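Local coordinates for protein phage terminase large subunit (PDB 7KS4) that probably acts as the ATP-driven motor that packs viral DNA into empty capsids and as the nuclease that cuts it, its ATPase domain being the part in this chain, at residues A225-W230 against E235-R240; E239-L242 against E248-Q251. All coordinates share one frame; numbering follows the deposited sequence.

Contact 1 (A225-W230 against E235-R240); sequences ASWDVW and EWYMER. With SO4 (sulfate ion), chain H.
W227 meets Y237 because its CG sits between the backbone N and the carbonyl carbon (chi1 54°), which swings the indole across to helix 234-239, while Y237, its CG beside the backbone N (chi1 -67°), brings its phenol against S226 and W227. Two short consecutive helices, 226-229 and 234-239, pack together here in the P-loop ATPase domain, the first of them following edge strand 219-224. The phenol packs closely: S226 CB lies 3.4 Å from Y237 CZ, and W227 CB lies 3.8 Å from Y237 CD2, an atom that also meets the indole at its edge. Polar groups on this side turn to the Walker A loop, S226 OG bonding to the carbonyl of R44 and W230 NE1 to that of Q45. M238 makes a Met-aromatic contact with the benzo ring of W227, in which the methyl rather than the sulfur comes closest. On the other face of the same indole lies A225 CB, 3.4 Å above the plane toward the rim, so the indole lies between A225 CB of its own segment and M238 of helix 234-239. The methyl end is well centred, with M238 CE 4.0 Å from the centroid of the W227 six-membered ring and only 10° off its normal.

Contact 2 (E239-L242 against E248-Q251); sequences ERRL and EFRQ. With SO4 (sulfate ion), chain H.
An arginine stem laid over a phenylalanine face joins the turn after helix 234-239 to helix 246-252, near the C-terminal end of the modelled ATPase domain; it illustrates how the aliphatic part of a charged side chain can do apolar work. The partners are R241 and F249, whose CA atoms are 6.8 Å apart. R241 CG stands 3.6 Å from the centroid of the F249 ring, 16° off the normal, a CH-pi contact over the face. The next methylene spreads the contact across the ring, R241 CD lying 3.8 Å from F249 CZ. F249 presents that face because its CG is anti to the backbone N (chi1 170°) and its ring reaches toward the turn. Beyond CD the arginine bends at chi3, and its NE gives a hydrogen bond to the carbonyl O of M238, which tethers the polar end to the preceding helix. The guanidinium is tilted 31° from the ring plane, and R241 CZ is 5.5 Å from the F249 centroid, a long cation-pi approach that can be at most weakly attractive. The attraction is thus probably mainly dispersion, in the form of CH-pi contacts between methylenes and ring, with little from the charge.

In the fold
Contacts 1 and 2 follow each other along the chain, share E239 and R240, and have centres 9 Å apart. F249 of contact 2 joins them: its CZ lies 3.4 Å from W227 CZ3 and 3.5 Å from M238 SD, so one cluster of aromatic rings and a methionine runs through both. At the other end, contact 1 borders the nucleotide site. The Y237 side chain comes within about 2 Å of that of the ADP-binding Q45, the W230 side chain is about 6 Å from the bound ADP, and that of S226 about 11 Å from the magnesium ion. Contact 2 is farther off, the F249 side chain being about 11 Å from that of Q45. R240 also holds a sulfate, probably from the crystallisation liquor, with R240 NH1 3.0 Å from sulfate O4.

Contact 1 (A225-W230 against E235-R240)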
ATOM      1  N   ALA A 225     -11.842 -11.686  -2.237  1.00 39.87           N
ATOM      2  CA  ALA A 225     -13.118 -11.004  -2.168  1.00 40.30           C
ATOM      3  C   ALA A 225     -13.351 -10.499  -0.750  1.00 39.99           C
ATOM      4  O   ALA A 225     -12.725 -10.950   0.210  1.00 40.68           O
ATOM      5  CB  ALA A 225     -14.252 -11.946  -2.581  1.00 40.79           C
ATOM      6  N   SER A 226     -14.265  -9.542  -0.623  1.00 39.87           N
ATOM      7  CA  SER A 226     -14.604  -9.044   0.703  1.00 41.50           C
ATOM      8  C   SER A 226     -15.006 -10.187   1.627  1.00 40.77           C
ATOM      9  O   SER A 226     -14.650 -10.197   2.813  1.00 40.60           O
ATOM     10  CB  SER A 226     -15.724  -8.015   0.598  1.00 42.30           C
ATOM     11  OG  SER A 226     -15.376  -7.003  -0.330  1.00 43.64           O
ATOM     12  N   TRP A 227     -15.726 -11.176   1.094  1.00 39.79           N
ATOM     13  CA  TRP A 227     -16.200 -12.280   1.917  1.00 40.49           C
ATOM     14  C   TRP A 227     -15.138 -13.342   2.155  1.00 41.10           C
ATOM     15  O   TRP A 227     -15.350 -14.218   2.999  1.00 40.93           O
ATOM     16  CB  TRP A 227     -17.439 -12.917   1.287  1.00 39.26           C
ATOM     17  CG  TRP A 227     -17.249 -13.347  -0.126  1.00 38.24           C
ATOM     18  CD1 TRP A 227     -16.609 -14.467  -0.561  1.00 38.20           C
ATOM     19  CD2 TRP A 227     -17.715 -12.667  -1.299  1.00 38.24           C
ATOM     20  NE1 TRP A 227     -16.644 -14.528  -1.934  1.00 38.00           N
ATOM     21  CE2 TRP A 227     -17.320 -13.436  -2.409  1.00 38.34           C
ATOM     22  CE3 TRP A 227     -18.427 -11.484  -1.516  1.00 39.13           C
ATOM     23  CZ2 TRP A 227     -17.611 -13.060  -3.718  1.00 39.51           C
ATOM     24  CZ3 TRP A 227     -18.720 -11.116  -2.816  1.00 39.91           C
ATOM     25  CH2 TRP A 227     -18.313 -11.901  -3.898  1.00 38.89           C
ATOM     26  N   ASP A 228     -14.011 -13.294   1.437  1.00 44.30           N
ATOM     27  CA  ASP A 228     -12.863 -14.105   1.829  1.00 45.22           C
ATOM     28  C   ASP A 228     -12.271 -13.612   3.144  1.00 45.56           C
ATOM     29  O   ASP A 228     -11.814 -14.419   3.962  1.00 48.64           O
ATOM     30  CB  ASP A 228     -11.786 -14.088   0.739  1.00 45.32           C
ATOM     31  CG  ASP A 228     -12.207 -14.828  -0.518  1.00 45.29           C
ATOM     32  OD1 ASP A 228     -12.927 -15.843  -0.403  1.00 45.83           O
ATOM     33  OD2 ASP A 228     -11.811 -14.394  -1.622  1.00 43.51           O
ATOM     34  N   VAL A 229     -12.275 -12.301   3.365  1.00 42.37           N
ATOM     35  CA  VAL A 229     -11.780 -11.747   4.618  1.00 43.04           C
ATOM     36  C   VAL A 229     -12.871 -11.717   5.681  1.00 42.29           C
ATOM     37  O   VAL A 229     -12.580 -11.885   6.868  1.00 42.70           O
ATOM     38  CB  VAL A 229     -11.212 -10.340   4.398  1.00 42.15           C
ATOM     39  CG1 VAL A 229     -10.516  -9.848   5.674  1.00 44.23           C
ATOM     40  CG2 VAL A 229     -10.256 -10.315   3.190  1.00 41.67           C
ATOM     41  N   TRP A 230     -14.124 -11.492   5.277  1.00 40.06           N
ATOM     42  CA  TRP A 230     -15.263 -11.418   6.189  1.00 41.63           C
ATOM     43  C   TRP A 230     -16.276 -12.481   5.782  1.00 40.33           C
ATOM     44  O   TRP A 230     -17.313 -12.168   5.178  1.00 38.59           O
ATOM     45  CB  TRP A 230     -15.884 -10.024   6.176  1.00 43.66           C
ATOM     46  CG  TRP A 230     -14.942  -8.971   6.659  1.00 47.75           C
ATOM     47  CD1 TRP A 230     -14.353  -7.987   5.915  1.00 48.09           C
ATOM     48  CD2 TRP A 230     -14.461  -8.804   7.998  1.00 51.31           C
ATOM     49  NE1 TRP A 230     -13.542  -7.215   6.712  1.00 50.66           N
ATOM     50  CE2 TRP A 230     -13.590  -7.696   7.996  1.00 52.80           C
ATOM     51  CE3 TRP A 230     -14.685  -9.486   9.201  1.00 53.93           C
ATOM     52  CZ2 TRP A 230     -12.943  -7.252   9.152  1.00 55.83           C
ATOM     53  CZ3 TRP A 230     -14.043  -9.044  10.346  1.00 57.08           C
ATOM     54  CH2 TRP A 230     -13.183  -7.939  10.314  1.00 57.67           C
ATOM     55  N   GLU A 235     -23.324 -13.429   3.220  1.00 36.46           N
ATOM     56  CA  GLU A 235     -24.741 -13.366   2.873  1.00 36.57           C
ATOM     57  C   GLU A 235     -25.197 -11.921   2.704  1.00 36.55           C
ATOM     58  O   GLU A 235     -25.956 -11.607   1.779  1.00 36.36           O
ATOM     59  CB  GLU A 235     -25.590 -14.083   3.922  1.00 37.48           C
ATOM     60  CG  GLU A 235     -27.092 -14.116   3.591  1.00 37.69           C
ATOM     61  CD  GLU A 235     -27.438 -14.902   2.322  1.00 37.38           C
ATOM     62  OE1 GLU A 235     -26.649 -15.777   1.914  1.00 38.18           O
ATOM     63  OE2 GLU A 235     -28.518 -14.652   1.734  1.00 37.92           O
ATOM     64  N   TRP A 236     -24.730 -11.019   3.568  1.00 36.99           N
ATOM     65  CA  TRP A 236     -25.091  -9.616   3.408  1.00 39.41           C
ATOM     66  C   TRP A 236     -24.602  -9.077   2.065  1.00 38.94           C
ATOM     67  O   TRP A 236     -25.353  -8.406   1.349  1.00 37.78           O
ATOM     68  CB  TRP A 236     -24.536  -8.782   4.562  1.00 43.38           C
ATOM     69  CG  TRP A 236     -24.827  -7.322   4.397  1.00 45.85           C
ATOM     70  CD1 TRP A 236     -26.011  -6.683   4.654  1.00 47.35           C
ATOM     71  CD2 TRP A 236     -23.928  -6.317   3.919  1.00 46.80           C
ATOM     72  NE1 TRP A 236     -25.898  -5.342   4.368  1.00 47.23           N
ATOM     73  CE2 TRP A 236     -24.630  -5.093   3.916  1.00 48.04           C
ATOM     74  CE3 TRP A 236     -22.595  -6.331   3.495  1.00 47.56           C
ATOM     75  CZ2 TRP A 236     -24.040  -3.897   3.513  1.00 48.99           C
ATOM     76  CZ3 TRP A 236     -22.015  -5.141   3.088  1.00 48.28           C
ATOM     77  CH2 TRP A 236     -22.735  -3.941   3.110  1.00 48.77           C
ATOM     78  N   TYR A 237     -23.348  -9.374   1.696  1.00 37.95           N
ATOM     79  CA  TYR A 237     -22.843  -8.965   0.384  1.00 38.87           C
ATOM     80  C   TYR A 237     -23.732  -9.491  -0.734  1.00 39.07           C
ATOM     81  O   TYR A 237     -24.096  -8.754  -1.658  1.00 39.26           O
ATOM     82  CB  TYR A 237     -21.414  -9.471   0.164  1.00 39.37           C
ATOM     83  CG  TYR A 237     -20.362  -8.871   1.053  1.00 39.97           C
ATOM     84  CD1 TYR A 237     -20.261  -7.501   1.220  1.00 40.95           C
ATOM     85  CD2 TYR A 237     -19.457  -9.683   1.724  1.00 40.81           C
ATOM     86  CE1 TYR A 237     -19.284  -6.955   2.042  1.00 42.68           C
ATOM     87  CE2 TYR A 237     -18.486  -9.147   2.543  1.00 41.31           C
ATOM     88  CZ  TYR A 237     -18.404  -7.788   2.699  1.00 42.52           C
ATOM     89  OH  TYR A 237     -17.430  -7.258   3.515  1.00 45.02           O
ATOM     90  N   MET A 238     -24.068 -10.779  -0.680  1.00 37.41           N
ATOM     91  CA  MET A 238     -24.870 -11.376  -1.740  1.00 38.72           C
ATOM     92  C   MET A 238     -26.242 -10.721  -1.823  1.00 37.73           C
ATOM     93  O   MET A 238     -26.773 -10.506  -2.919  1.00 38.47           O
ATOM     94  CB  MET A 238     -25.000 -12.885  -1.508  1.00 40.34           C
ATOM     95  CG  MET A 238     -23.682 -13.658  -1.639  1.00 42.76           C
ATOM     96  SD  MET A 238     -22.914 -13.406  -3.262  1.00 45.14           S
ATOM     97  CE  MET A 238     -21.408 -14.369  -3.144  1.00 45.35           C
ATOM     98  N   GLU A 239     -26.828 -10.379  -0.675  1.00 35.84           N
ATOM     99  CA  GLU A 239     -28.176  -9.829  -0.669  1.00 33.93           C
ATOM    100  C   GLU A 239     -28.208  -8.376  -1.134  1.00 32.84           C
ATOM    101  O   GLU A 239     -29.284  -7.876  -1.485  1.00 32.12           O
ATOM    102  CB  GLU A 239     -28.781  -9.985   0.729  1.00 33.35           C
ATOM    103  CG  GLU A 239     -29.032 -11.445   1.082  1.00 33.35           C
ATOM    104  CD  GLU A 239     -29.728 -11.648   2.420  1.00 33.29           C
ATOM    105  OE1 GLU A 239     -30.265 -10.666   2.985  1.00 32.80           O
ATOM    106  OE2 GLU A 239     -29.740 -12.804   2.895  1.00 33.90           O
ATOM    107  N   ARG A 240     -27.056  -7.703  -1.181  1.00 35.54           N
ATOM    108  CA  ARG A 240     -26.993  -6.376  -1.787  1.00 38.00           C
ATOM    109  C   ARG A 240     -27.180  -6.408  -3.297  1.00 37.10           C
ATOM    110  O   ARG A 240     -27.454  -5.364  -3.894  1.00 37.10           O
ATOM    111  CB  ARG A 240     -25.656  -5.699  -1.502  1.00 40.59           C
ATOM    112  CG  ARG A 240     -25.383  -5.406  -0.059  1.00 42.88           C
ATOM    113  CD  ARG A 240     -24.240  -4.411   0.073  1.00 46.62           C
ATOM    114  NE  ARG A 240     -24.614  -3.062  -0.356  1.00 50.29           N
ATOM    115  CZ  ARG A 240     -23.898  -1.963  -0.125  1.00 53.12           C
ATOM    116  NH1 ARG A 240     -22.755  -2.034   0.541  1.00 55.33           N
ATOM    117  NH2 ARG A 240     -24.327  -0.785  -0.563  1.00 53.99           N
TER
HETATM  118  S   SO4 H 307     -20.704   1.163   0.742  0.53 46.92           S
HETATM  119  O1  SO4 H 307     -22.103   1.208   1.162  0.53 47.05           O
HETATM  120  O2  SO4 H 307     -19.843   1.467   1.880  0.53 45.82           O
HETATM  121  O3  SO4 H 307     -20.492   2.153  -0.311  0.53 46.91           O
HETATM  122  O4  SO4 H 307     -20.368  -0.168   0.240  0.53 46.78           O

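Contact 2 (E239-L242 against E248-Q251)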
ATOM      1  N   GLU A 239     -26.828 -10.379  -0.675  1.00 35.84           N
ATOM      2  CA  GLU A 239     -28.176  -9.829  -0.669  1.00 33.93           C
ATOM      3  C   GLU A 239     -28.208  -8.376  -1.134  1.00 32.84           C
ATOM      4  O   GLU A 239     -29.284  -7.876  -1.485  1.00 32.12           O
ATOM      5  CB  GLU A 239     -28.781  -9.985   0.729  1.00 33.35           C
ATOM      6  CG  GLU A 239     -29.032 -11.445   1.082  1.00 33.35           C
ATOM      7  CD  GLU A 239     -29.728 -11.648   2.420  1.00 33.29           C
ATOM      8  OE1 GLU A 239     -30.265 -10.666   2.985  1.00 32.80           O
ATOM      9  OE2 GLU A 239     -29.740 -12.804   2.895  1.00 33.90           O
ATOM     10  N   ARG A 240     -27.056  -7.703  -1.181  1.00 35.54           N
ATOM     11  CA  ARG A 240     -26.993  -6.376  -1.787  1.00 38.00           C
ATOM     12  C   ARG A 240     -27.180  -6.408  -3.297  1.00 37.10           C
ATOM     13  O   ARG A 240     -27.454  -5.364  -3.894  1.00 37.10           O
ATOM     14  CB  ARG A 240     -25.656  -5.699  -1.502  1.00 40.59           C
ATOM     15  CG  ARG A 240     -25.383  -5.406  -0.059  1.00 42.88           C
ATOM     16  CD  ARG A 240     -24.240  -4.411   0.073  1.00 46.62           C
ATOM     17  NE  ARG A 240     -24.614  -3.062  -0.356  1.00 50.29           N
ATOM     18  CZ  ARG A 240     -23.898  -1.963  -0.125  1.00 53.12           C
ATOM     19  NH1 ARG A 240     -22.755  -2.034   0.541  1.00 55.33           N
ATOM     20  NH2 ARG A 240     -24.327  -0.785  -0.563  1.00 53.99           N
ATOM     21  N   ARG A 241     -27.012  -7.563  -3.935  1.00 35.05           N
ATOM     22  CA  ARG A 241     -27.174  -7.610  -5.383  1.00 36.85           C
ATOM     23  C   ARG A 241     -28.577  -7.220  -5.825  1.00 37.94           C
ATOM     24  O   ARG A 241     -28.778  -6.974  -7.022  1.00 37.16           O
ATOM     25  CB  ARG A 241     -26.822  -9.004  -5.896  1.00 37.38           C
ATOM     26  CG  ARG A 241     -25.355  -9.362  -5.687  1.00 38.17           C
ATOM     27  CD  ARG A 241     -25.052 -10.766  -6.165  1.00 41.08           C
ATOM     28  NE  ARG A 241     -25.735 -11.777  -5.362  1.00 42.66           N
ATOM     29  CZ  ARG A 241     -25.726 -13.083  -5.631  1.00 45.03           C
ATOM     30  NH1 ARG A 241     -25.063 -13.542  -6.684  1.00 47.04           N
ATOM     31  NH2 ARG A 241     -26.376 -13.930  -4.848  1.00 44.91           N
ATOM     32  N   LEU A 242     -29.541  -7.149  -4.899  1.00 42.05           N
ATOM     33  CA  LEU A 242     -30.875  -6.668  -5.245  1.00 45.10           C
ATOM     34  C   LEU A 242     -30.843  -5.244  -5.772  1.00 44.40           C
ATOM     35  O   LEU A 242     -31.656  -4.886  -6.630  1.00 47.40           O
ATOM     36  CB  LEU A 242     -31.811  -6.722  -4.034  1.00 46.01           C
ATOM     37  CG  LEU A 242     -32.383  -8.060  -3.560  1.00 48.12           C
ATOM     38  CD1 LEU A 242     -33.594  -7.802  -2.667  1.00 48.33           C
ATOM     39  CD2 LEU A 242     -32.770  -8.981  -4.705  1.00 49.80           C
ATOM     40  N   GLU A 248     -20.659  -3.769 -10.574  1.00 59.67           N
ATOM     41  CA  GLU A 248     -20.144  -3.157  -9.355  1.00 59.99           C
ATOM     42  C   GLU A 248     -19.946  -4.202  -8.269  1.00 55.50           C
ATOM     43  O   GLU A 248     -18.937  -4.181  -7.553  1.00 53.54           O
ATOM     44  CB  GLU A 248     -21.090  -2.052  -8.881  1.00 63.18           C
ATOM     45  CG  GLU A 248     -20.652  -1.362  -7.595  1.00 64.67           C
ATOM     46  CD  GLU A 248     -21.653  -0.325  -7.119  1.00 68.67           C
ATOM     47  OE1 GLU A 248     -22.349   0.266  -7.974  1.00 72.51           O
ATOM     48  OE2 GLU A 248     -21.747  -0.107  -5.890  1.00 68.95           O
ATOM     49  N   PHE A 249     -20.897  -5.131  -8.128  1.00 52.19           N
ATOM     50  CA  PHE A 249     -20.781  -6.154  -7.095  1.00 49.32           C
ATOM     51  C   PHE A 249     -19.585  -7.060  -7.354  1.00 45.88           C
ATOM     52  O   PHE A 249     -18.777  -7.315  -6.452  1.00 44.55           O
ATOM     53  CB  PHE A 249     -22.063  -6.983  -7.015  1.00 51.58           C
ATOM     54  CG  PHE A 249     -21.925  -8.199  -6.151  1.00 49.02           C
ATOM     55  CD1 PHE A 249     -22.219  -8.141  -4.800  1.00 48.66           C
ATOM     56  CD2 PHE A 249     -21.465  -9.392  -6.683  1.00 47.83           C
ATOM     57  CE1 PHE A 249     -22.072  -9.258  -4.003  1.00 46.18           C
ATOM     58  CE2 PHE A 249     -21.308 -10.505  -5.890  1.00 46.15           C
ATOM     59  CZ  PHE A 249     -21.613 -10.439  -4.549  1.00 45.68           C
ATOM     60  N   ARG A 250     -19.460  -7.570  -8.584  1.00 41.32           N
ATOM     61  CA  ARG A 250     -18.362  -8.476  -8.898  1.00 39.84           C
ATOM     62  C   ARG A 250     -17.005  -7.808  -8.714  1.00 37.45           C
ATOM     63  O   ARG A 250     -16.027  -8.481  -8.361  1.00 36.85           O
ATOM     64  CB  ARG A 250     -18.506  -8.997 -10.330  1.00 44.48           C
ATOM     65  CG  ARG A 250     -19.680  -9.945 -10.544  1.00 50.32           C
ATOM     66  CD  ARG A 250     -19.730 -10.455 -11.981  1.00 55.44           C
ATOM     67  NE  ARG A 250     -20.787 -11.448 -12.155  1.00 60.75           N
ATOM     68  CZ  ARG A 250     -20.647 -12.753 -11.934  1.00 59.97           C
ATOM     69  NH1 ARG A 250     -19.482 -13.248 -11.534  1.00 57.55           N
ATOM     70  NH2 ARG A 250     -21.678 -13.569 -12.118  1.00 62.57           N
ATOM     71  N   GLN A 251     -16.910  -6.501  -8.975  1.00 44.82           N
ATOM     72  CA  GLN A 251     -15.627  -5.813  -8.839  1.00 45.26           C
ATOM     73  C   GLN A 251     -15.339  -5.424  -7.398  1.00 44.49           C
ATOM     74  O   GLN A 251     -14.265  -5.729  -6.869  1.00 42.07           O
ATOM     75  CB  GLN A 251     -15.592  -4.555  -9.703  1.00 50.13           C
ATOM     76  CG  GLN A 251     -15.397  -4.799 -11.168  1.00 53.79           C
ATOM     77  CD  GLN A 251     -14.964  -3.538 -11.891  1.00 56.78           C
ATOM     78  OE1 GLN A 251     -15.162  -2.424 -11.400  1.00 58.17           O
ATOM     79  NE2 GLN A 251     -14.352  -3.709 -13.050  1.00 57.90           N
TER
HETATM   80  S   SO4 H 307     -20.704   1.163   0.742  0.53 46.92           S
HETATM   81  O1  SO4 H 307     -22.103   1.208   1.162  0.53 47.05           O
HETATM   82  O2  SO4 H 307     -19.843   1.467   1.880  0.53 45.82           O
HETATM   83  O3  SO4 H 307     -20.492   2.153  -0.311  0.53 46.91           O
HETATM   84  O4  SO4 H 307     -20.368  -0.168   0.240  0.53 46.78           O